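Local coordinates for adhesion and penetration protein autotransporter (Haemophilus influenzae, PDB 3SYJ), which probably acts as a serine protease and promotes bacterial adherence to, and invasion of, host cells by binding directly to a host cell structure, at residues Y177-N182 against L209-S214; R151-S156 against S218-F223. All coordinates share one frame; numbering follows the deposited sequence.

Interaction 1 of 2, residues Y177-N182 against L209-S214; sequences YLTAGN and LPIAGS
I211 meets T179, A180 and G181 by laying its side chain against the T179 side chain and the backbone N atoms of A180 and G181, an example of an irregular loop tied to a sheet edge by one apolar side chain and a few polar contacts. Its CB starts toward the strand and divides there. The short branch, CG2, sits between the backbone N and the carbonyl carbon of I211 and rests 3.5 Å from G181 N. The long branch leaves with CG1 anti to the backbone N (chi1 -171°) and continues extended to CD1. I211 CD1 packs 3.5 Å from T179 OG1 and also lies against A180 N, and the two side chains, T179 and I211, cross at about a right angle. The hydroxyl it touches is satisfied by Q159. G181 brings its bare CA 3.3 Å from L209 O, a CA-H...O contact.

The far end is polar. I211 N gives a bent hydrogen bond to N182 O, 3.1 Å long, approached nearly along the C=O axis, and the same oxygen receives a CA-H...O contact from P210. N182 doubles the link with its amide: OD1 accepts L209 N at 2.9 Å, the donor tilted 19° from the carbonyl plane. ND2 lies beside P210 and donates a weak bond to G207 O, consistent with an amide turned so that OD1 faces L209 N and ND2 faces G207 O.

A180 turns the other way, onto F15 and A16 of the helix 9-17. The strand is therefore sandwiched between that helix and the loop, while I211 also touches T3 of the strand 2-4, and G155 and R153 bond to the strand's backbone.

Interaction 2 of 2, residues R151-S156 against S218-F223; sequences RVRIGS and SGSPMF
I154 and V152 meet P221 and F223 in the apolar centre of this strand pair. The CG2 methyl of I154 is the shared element: it lies 3.9 Å from P221 CD and 4.0 Å from F223 CE2, reaching the phenyl ring at its edge. V152 adds its own CG2, 3.9 Å from F223 CB, and CG of F223 continues from that CB anti to its own carbonyl carbon (chi1 -57°).

Moving outward, the backbones carry the register. V152 and F223 form an antiparallel hydrogen-bonded pair: F223 N reaches V152 O at 2.8 Å in an almost straight bond (175°), and V152 N returns to F223 O at 3.0 Å. R153 and M222 follow as the non-hydrogen-bonded pair, with their side chains on the other face of the sheet.

The polar edge has two arginines, R151 and R153, on either side of V152 in the strand. R151 folds its CG and CD against the CE methyl of M222, and its NH1 points at M222 SD, which lies in the guanidinium plane, in a weak hydrogen bond of 3.7 Å. R153 bends at chi3 and donates from NH2 to S220 OG, 3.1 Å away and likewise in the guanidinium plane, while a salt bridge to D217 holds the same nitrogen. Its NE hydrogen-bonds a water 2.8 Å away that also reaches P221 O weakly. S220 OG bonds to D217 O as well, which ties the strand 151-155 to the turn leading into S218.

That turn bears the Gly-Asp-Ser-Gly sequence of the chymotrypsin-like (PA clan) serine peptidases, and S218, assigned as the active-site serine by similarity, lies against H73, consistent with a catalytic Ser-His pair.

Both interactions are buried, and both reach one antiparallel sheet of the serine protease domain, through the neighbouring strands 179-182 and 151-155. T179 N lies 2.9 Å from G155 O and G181 O 3.2 Å from R153 N in probable hydrogen bonds, so the interactions follow one another across the sheet. Interaction 1 lies at one of its outermost strands, where a loop without regular structure covers the edge with the I211 side chain and hydrogen bonds at N182. Interaction 2, further in, is a regular strand pairing with apolar side chains on one face and arginine contacts on the other. It alone reaches the presumed active-site serine; interaction 1 is structural packing away from it.

Interaction 1 of 2, residues Y177-N182 against L209-S214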
ATOM      1  N   TYR A 177     -55.718 -21.645 -25.058  1.00 16.73           N
ATOM      2  CA  TYR A 177     -54.289 -21.622 -24.771  1.00 15.75           C
ATOM      3  C   TYR A 177     -53.629 -22.981 -25.043  1.00 17.85           C
ATOM      4  O   TYR A 177     -54.304 -23.979 -25.325  1.00 16.53           O
ATOM      5  CB  TYR A 177     -54.026 -21.170 -23.329  1.00 18.55           C
ATOM      6  CG  TYR A 177     -54.727 -22.034 -22.295  1.00 17.76           C
ATOM      7  CD1 TYR A 177     -54.172 -23.238 -21.877  1.00 15.87           C
ATOM      8  CD2 TYR A 177     -55.948 -21.654 -21.762  1.00 16.94           C
ATOM      9  CE1 TYR A 177     -54.815 -24.039 -20.949  1.00 16.40           C
ATOM     10  CE2 TYR A 177     -56.595 -22.436 -20.841  1.00 20.10           C
ATOM     11  CZ  TYR A 177     -56.026 -23.628 -20.437  1.00 16.93           C
ATOM     12  OH  TYR A 177     -56.687 -24.404 -19.517  1.00 20.13           O
ATOM     13  N   LEU A 178     -52.301 -23.004 -24.963  1.00 15.61           N
ATOM     14  CA  LEU A 178     -51.536 -24.207 -25.255  1.00 15.22           C
ATOM     15  C   LEU A 178     -51.237 -25.001 -23.993  1.00 14.52           C
ATOM     16  O   LEU A 178     -50.968 -24.426 -22.942  1.00 12.05           O
ATOM     17  CB  LEU A 178     -50.214 -23.832 -25.927  1.00 13.03           C
ATOM     18  CG  LEU A 178     -50.308 -23.145 -27.291  1.00 14.77           C
ATOM     19  CD1 LEU A 178     -48.987 -22.493 -27.616  1.00 12.27           C
ATOM     20  CD2 LEU A 178     -50.719 -24.130 -28.383  1.00 12.14           C
ATOM     21  N   THR A 179     -51.287 -26.323 -24.102  1.00 12.98           N
ATOM     22  CA  THR A 179     -50.741 -27.198 -23.069  1.00 12.04           C
ATOM     23  C   THR A 179     -49.881 -28.226 -23.766  1.00 13.73           C
ATOM     24  O   THR A 179     -50.080 -28.500 -24.949  1.00 13.69           O
ATOM     25  CB  THR A 179     -51.825 -27.934 -22.260  1.00 14.35           C
ATOM     26  OG1 THR A 179     -52.674 -28.677 -23.145  1.00 15.48           O
ATOM     27  CG2 THR A 179     -52.657 -26.949 -21.464  1.00 13.93           C
ATOM     28  N   ALA A 180     -48.930 -28.804 -23.040  1.00 10.93           N
ATOM     29  CA  ALA A 180     -47.973 -29.709 -23.656  1.00 11.29           C
ATOM     30  C   ALA A 180     -47.289 -30.593 -22.619  1.00 11.53           C
ATOM     31  O   ALA A 180     -47.442 -30.391 -21.423  1.00 13.53           O
ATOM     32  CB  ALA A 180     -46.938 -28.917 -24.444  1.00 10.39           C
ATOM     33  N   GLY A 181     -46.529 -31.574 -23.089  1.00 12.98           N
ATOM     34  CA  GLY A 181     -45.764 -32.449 -22.211  1.00 12.75           C
ATOM     35  C   GLY A 181     -45.161 -33.519 -23.093  1.00 12.53           C
ATOM     36  O   GLY A 181     -45.244 -33.407 -24.312  1.00 15.71           O
ATOM     37  N   ASN A 182     -44.554 -34.549 -22.521  1.00 13.77           N
ATOM     38  CA  ASN A 182     -44.175 -35.684 -23.361  1.00 15.45           C
ATOM     39  C   ASN A 182     -45.429 -36.443 -23.800  1.00 15.28           C
ATOM     40  O   ASN A 182     -46.500 -36.262 -23.219  1.00 17.06           O
ATOM     41  CB  ASN A 182     -43.143 -36.603 -22.696  1.00 10.84           C
ATOM     42  CG  ASN A 182     -43.610 -37.162 -21.368  1.00 17.52           C
ATOM     43  OD1 ASN A 182     -43.400 -36.558 -20.319  1.00 15.86           O
ATOM     44  ND2 ASN A 182     -44.220 -38.345 -21.404  1.00 17.21           N
ATOM     45  N   LEU A 209     -44.621 -36.240 -17.663  1.00 18.80           N
ATOM     46  CA  LEU A 209     -45.719 -35.351 -18.043  1.00 14.62           C
ATOM     47  C   LEU A 209     -46.425 -35.807 -19.308  1.00 16.76           C
ATOM     48  O   LEU A 209     -46.459 -35.078 -20.293  1.00 18.65           O
ATOM     49  CB  LEU A 209     -45.203 -33.921 -18.225  1.00 14.89           C
ATOM     50  CG  LEU A 209     -44.591 -33.257 -16.986  1.00 12.63           C
ATOM     51  CD1 LEU A 209     -43.807 -32.012 -17.382  1.00 18.05           C
ATOM     52  CD2 LEU A 209     -45.647 -32.917 -15.935  1.00 11.79           C
ATOM     53  N   PRO A 210     -46.995 -37.018 -19.293  1.00 19.47           N
ATOM     54  CA  PRO A 210     -47.708 -37.472 -20.491  1.00 18.23           C
ATOM     55  C   PRO A 210     -48.966 -36.651 -20.681  1.00 19.68           C
ATOM     56  O   PRO A 210     -49.656 -36.364 -19.703  1.00 18.05           O
ATOM     57  CB  PRO A 210     -48.099 -38.913 -20.154  1.00 16.39           C
ATOM     58  CG  PRO A 210     -47.349 -39.266 -18.914  1.00 22.03           C
ATOM     59  CD  PRO A 210     -47.085 -37.993 -18.193  1.00 20.87           C
ATOM     60  N   ILE A 211     -49.268 -36.286 -21.921  1.00 18.92           N
ATOM     61  CA  ILE A 211     -50.457 -35.496 -22.210  1.00 15.61           C
ATOM     62  C   ILE A 211     -51.165 -36.005 -23.463  1.00 16.64           C
ATOM     63  O   ILE A 211     -50.541 -36.241 -24.500  1.00 18.37           O
ATOM     64  CB  ILE A 211     -50.108 -34.001 -22.355  1.00 13.89           C
ATOM     65  CG1 ILE A 211     -51.371 -33.141 -22.432  1.00 13.70           C
ATOM     66  CG2 ILE A 211     -49.201 -33.768 -23.559  1.00 15.90           C
ATOM     67  CD1 ILE A 211     -51.067 -31.657 -22.455  1.00 12.47           C
ATOM     68  N   ALA A 212     -52.473 -36.184 -23.356  1.00 17.37           N
ATOM     69  CA  ALA A 212     -53.264 -36.703 -24.461  1.00 18.80           C
ATOM     70  C   ALA A 212     -54.061 -35.576 -25.085  1.00 18.17           C
ATOM     71  O   ALA A 212     -54.383 -34.594 -24.421  1.00 19.83           O
ATOM     72  CB  ALA A 212     -54.199 -37.796 -23.968  1.00 20.08           C
ATOM     73  N   GLY A 213     -54.388 -35.724 -26.360  1.00 22.26           N
ATOM     74  CA  GLY A 213     -55.139 -34.706 -27.068  1.00 18.87           C
ATOM     75  C   GLY A 213     -56.626 -34.909 -26.896  1.00 24.60           C
ATOM     76  O   GLY A 213     -57.063 -35.951 -26.416  1.00 29.95           O
ATOM     77  N   SER A 214     -57.403 -33.906 -27.290  1.00 26.02           N
ATOM     78  CA  SER A 214     -58.857 -33.962 -27.203  1.00 25.52           C
ATOM     79  C   SER A 214     -59.466 -33.157 -28.350  1.00 27.78           C
ATOM     80  O   SER A 214     -58.760 -32.772 -29.279  1.00 24.35           O
ATOM     81  CB  SER A 214     -59.322 -33.415 -25.859  1.00 24.84           C
ATOM     82  OG  SER A 214     -58.613 -32.237 -25.524  1.00 25.54           O
TER

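Interaction 2 of 2, residues R151-S156 against S218-F223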
ATOM      1  N   ARG A 151     -40.088 -37.929 -26.773  1.00 16.57           N
ATOM      2  CA  ARG A 151     -41.214 -37.668 -27.659  1.00 16.19           C
ATOM      3  C   ARG A 151     -42.160 -36.704 -26.950  1.00 19.15           C
ATOM      4  O   ARG A 151     -42.458 -36.895 -25.771  1.00 20.40           O
ATOM      5  CB  ARG A 151     -41.941 -38.971 -28.019  1.00 14.48           C
ATOM      6  CG  ARG A 151     -42.221 -39.101 -29.507  1.00 20.94           C
ATOM      7  CD  ARG A 151     -43.449 -39.928 -29.837  1.00 17.13           C
ATOM      8  NE  ARG A 151     -43.189 -41.354 -29.995  1.00 25.29           N
ATOM      9  CZ  ARG A 151     -43.500 -42.071 -31.076  1.00 22.93           C
ATOM     10  NH1 ARG A 151     -44.075 -41.506 -32.124  1.00 18.22           N
ATOM     11  NH2 ARG A 151     -43.239 -43.367 -31.106  1.00 28.32           N
ATOM     12  N   VAL A 152     -42.628 -35.670 -27.652  1.00 13.46           N
ATOM     13  CA  VAL A 152     -43.521 -34.679 -27.045  1.00 12.58           C
ATOM     14  C   VAL A 152     -44.648 -34.240 -27.989  1.00 14.96           C
ATOM     15  O   VAL A 152     -44.571 -34.454 -29.201  1.00 15.57           O
ATOM     16  CB  VAL A 152     -42.752 -33.424 -26.588  1.00 12.54           C
ATOM     17  CG1 VAL A 152     -41.654 -33.790 -25.607  1.00 12.47           C
ATOM     18  CG2 VAL A 152     -42.165 -32.701 -27.785  1.00 12.48           C
ATOM     19  N   ARG A 153     -45.695 -33.636 -27.427  1.00 12.45           N
ATOM     20  CA  ARG A 153     -46.786 -33.064 -28.220  1.00 12.82           C
ATOM     21  C   ARG A 153     -47.293 -31.776 -27.578  1.00 12.91           C
ATOM     22  O   ARG A 153     -46.957 -31.452 -26.437  1.00 12.76           O
ATOM     23  CB  ARG A 153     -47.948 -34.056 -28.408  1.00 12.81           C
ATOM     24  CG  ARG A 153     -48.793 -34.323 -27.149  1.00 14.74           C
ATOM     25  CD  ARG A 153     -50.200 -34.835 -27.503  1.00 11.70           C
ATOM     26  NE  ARG A 153     -50.948 -33.832 -28.265  1.00 13.50           N
ATOM     27  CZ  ARG A 153     -51.695 -32.870 -27.725  1.00 19.38           C
ATOM     28  NH1 ARG A 153     -51.831 -32.783 -26.404  1.00 16.96           N
ATOM     29  NH2 ARG A 153     -52.323 -31.994 -28.509  1.00 17.74           N
ATOM     30  N   ILE A 154     -48.109 -31.036 -28.309  1.00 11.52           N
ATOM     31  CA  ILE A 154     -48.537 -29.736 -27.838  1.00 11.39           C
ATOM     32  C   ILE A 154     -49.787 -29.350 -28.598  1.00 11.36           C
ATOM     33  O   ILE A 154     -49.909 -29.649 -29.785  1.00 15.35           O
ATOM     34  CB  ILE A 154     -47.427 -28.688 -28.066  1.00 13.45           C
ATOM     35  CG1 ILE A 154     -47.894 -27.296 -27.613  1.00 12.39           C
ATOM     36  CG2 ILE A 154     -47.000 -28.684 -29.532  1.00 12.56           C
ATOM     37  CD1 ILE A 154     -46.825 -26.219 -27.691  1.00 11.81           C
ATOM     38  N   GLY A 155     -50.724 -28.691 -27.925  1.00 12.70           N
ATOM     39  CA  GLY A 155     -51.958 -28.287 -28.583  1.00 14.31           C
ATOM     40  C   GLY A 155     -52.838 -27.369 -27.757  1.00 14.34           C
ATOM     41  O   GLY A 155     -52.547 -27.089 -26.594  1.00 13.08           O
ATOM     42  N   SER A 156     -53.928 -26.899 -28.356  1.00 13.02           N
ATOM     43  CA  SER A 156     -54.834 -26.013 -27.645  1.00 16.77           C
ATOM     44  C   SER A 156     -56.263 -26.549 -27.601  1.00 17.96           C
ATOM     45  O   SER A 156     -57.204 -25.805 -27.345  1.00 15.33           O
ATOM     46  CB  SER A 156     -54.811 -24.622 -28.274  1.00 19.85           C
ATOM     47  OG  SER A 156     -55.397 -24.642 -29.562  1.00 17.37           O
ATOM     48  N   SER A 218     -56.845 -31.709 -32.962  1.00 20.93           N
ATOM     49  CA  SER A 218     -56.619 -32.284 -34.291  1.00 21.67           C
ATOM     50  C   SER A 218     -55.719 -31.361 -35.097  1.00 23.03           C
ATOM     51  O   SER A 218     -55.945 -30.156 -35.153  1.00 19.33           O
ATOM     52  CB  SER A 218     -57.936 -32.497 -35.046  1.00 24.68           C
ATOM     53  OG  SER A 218     -58.713 -33.524 -34.455  1.00 38.58           O
ATOM     54  N   GLY A 219     -54.695 -31.928 -35.720  1.00 22.85           N
ATOM     55  CA  GLY A 219     -53.763 -31.139 -36.500  1.00 22.46           C
ATOM     56  C   GLY A 219     -52.529 -30.761 -35.711  1.00 19.16           C
ATOM     57  O   GLY A 219     -51.456 -30.584 -36.292  1.00 19.96           O
ATOM     58  N   SER A 220     -52.677 -30.641 -34.392  1.00 19.33           N
ATOM     59  CA  SER A 220     -51.552 -30.301 -33.519  1.00 19.93           C
ATOM     60  C   SER A 220     -50.404 -31.283 -33.733  1.00 18.43           C
ATOM     61  O   SER A 220     -50.635 -32.444 -34.064  1.00 18.98           O
ATOM     62  CB  SER A 220     -51.979 -30.285 -32.043  1.00 17.09           C
ATOM     63  OG  SER A 220     -52.053 -31.605 -31.525  1.00 19.49           O
ATOM     64  N   PRO A 221     -49.162 -30.818 -33.532  1.00 17.10           N
ATOM     65  CA  PRO A 221     -47.976 -31.589 -33.901  1.00 12.98           C
ATOM     66  C   PRO A 221     -47.473 -32.506 -32.797  1.00 13.55           C
ATOM     67  O   PRO A 221     -47.654 -32.247 -31.612  1.00 12.00           O
ATOM     68  CB  PRO A 221     -46.919 -30.503 -34.133  1.00 11.18           C
ATOM     69  CG  PRO A 221     -47.489 -29.230 -33.555  1.00 12.92           C
ATOM     70  CD  PRO A 221     -48.792 -29.539 -32.907  1.00 15.36           C
ATOM     71  N   MET A 222     -46.796 -33.565 -33.207  1.00 15.29           N
ATOM     72  CA  MET A 222     -46.161 -34.479 -32.283  1.00 15.64           C
ATOM     73  C   MET A 222     -44.722 -34.607 -32.766  1.00 14.58           C
ATOM     74  O   MET A 222     -44.479 -34.780 -33.959  1.00 17.32           O
ATOM     75  CB  MET A 222     -46.919 -35.810 -32.297  1.00 14.50           C
ATOM     76  CG  MET A 222     -46.310 -36.938 -31.500  1.00 16.14           C
ATOM     77  SD  MET A 222     -45.508 -38.169 -32.537  1.00 21.94           S
ATOM     78  CE  MET A 222     -43.822 -37.738 -32.240  1.00 23.10           C
ATOM     79  N   PHE A 223     -43.769 -34.483 -31.844  1.00 14.22           N
ATOM     80  CA  PHE A 223     -42.355 -34.423 -32.196  1.00 13.22           C
ATOM     81  C   PHE A 223     -41.586 -35.584 -31.600  1.00 15.02           C
ATOM     82  O   PHE A 223     -41.907 -36.057 -30.514  1.00 14.40           O
ATOM     83  CB  PHE A 223     -41.736 -33.122 -31.676  1.00 12.07           C
ATOM     84  CG  PHE A 223     -42.422 -31.886 -32.165  1.00 11.62           C
ATOM     85  CD1 PHE A 223     -41.970 -31.231 -33.300  1.00  9.77           C
ATOM     86  CD2 PHE A 223     -43.520 -31.375 -31.491  1.00 10.85           C
ATOM     87  CE1 PHE A 223     -42.603 -30.083 -33.761  1.00  9.35           C
ATOM     88  CE2 PHE A 223     -44.157 -30.227 -31.940  1.00 12.31           C
ATOM     89  CZ  PHE A 223     -43.692 -29.579 -33.081  1.00  8.46           C
TER
HETATM   90  O   HOH W   1     -50.328 -33.341 -31.002  1.00 12.95           O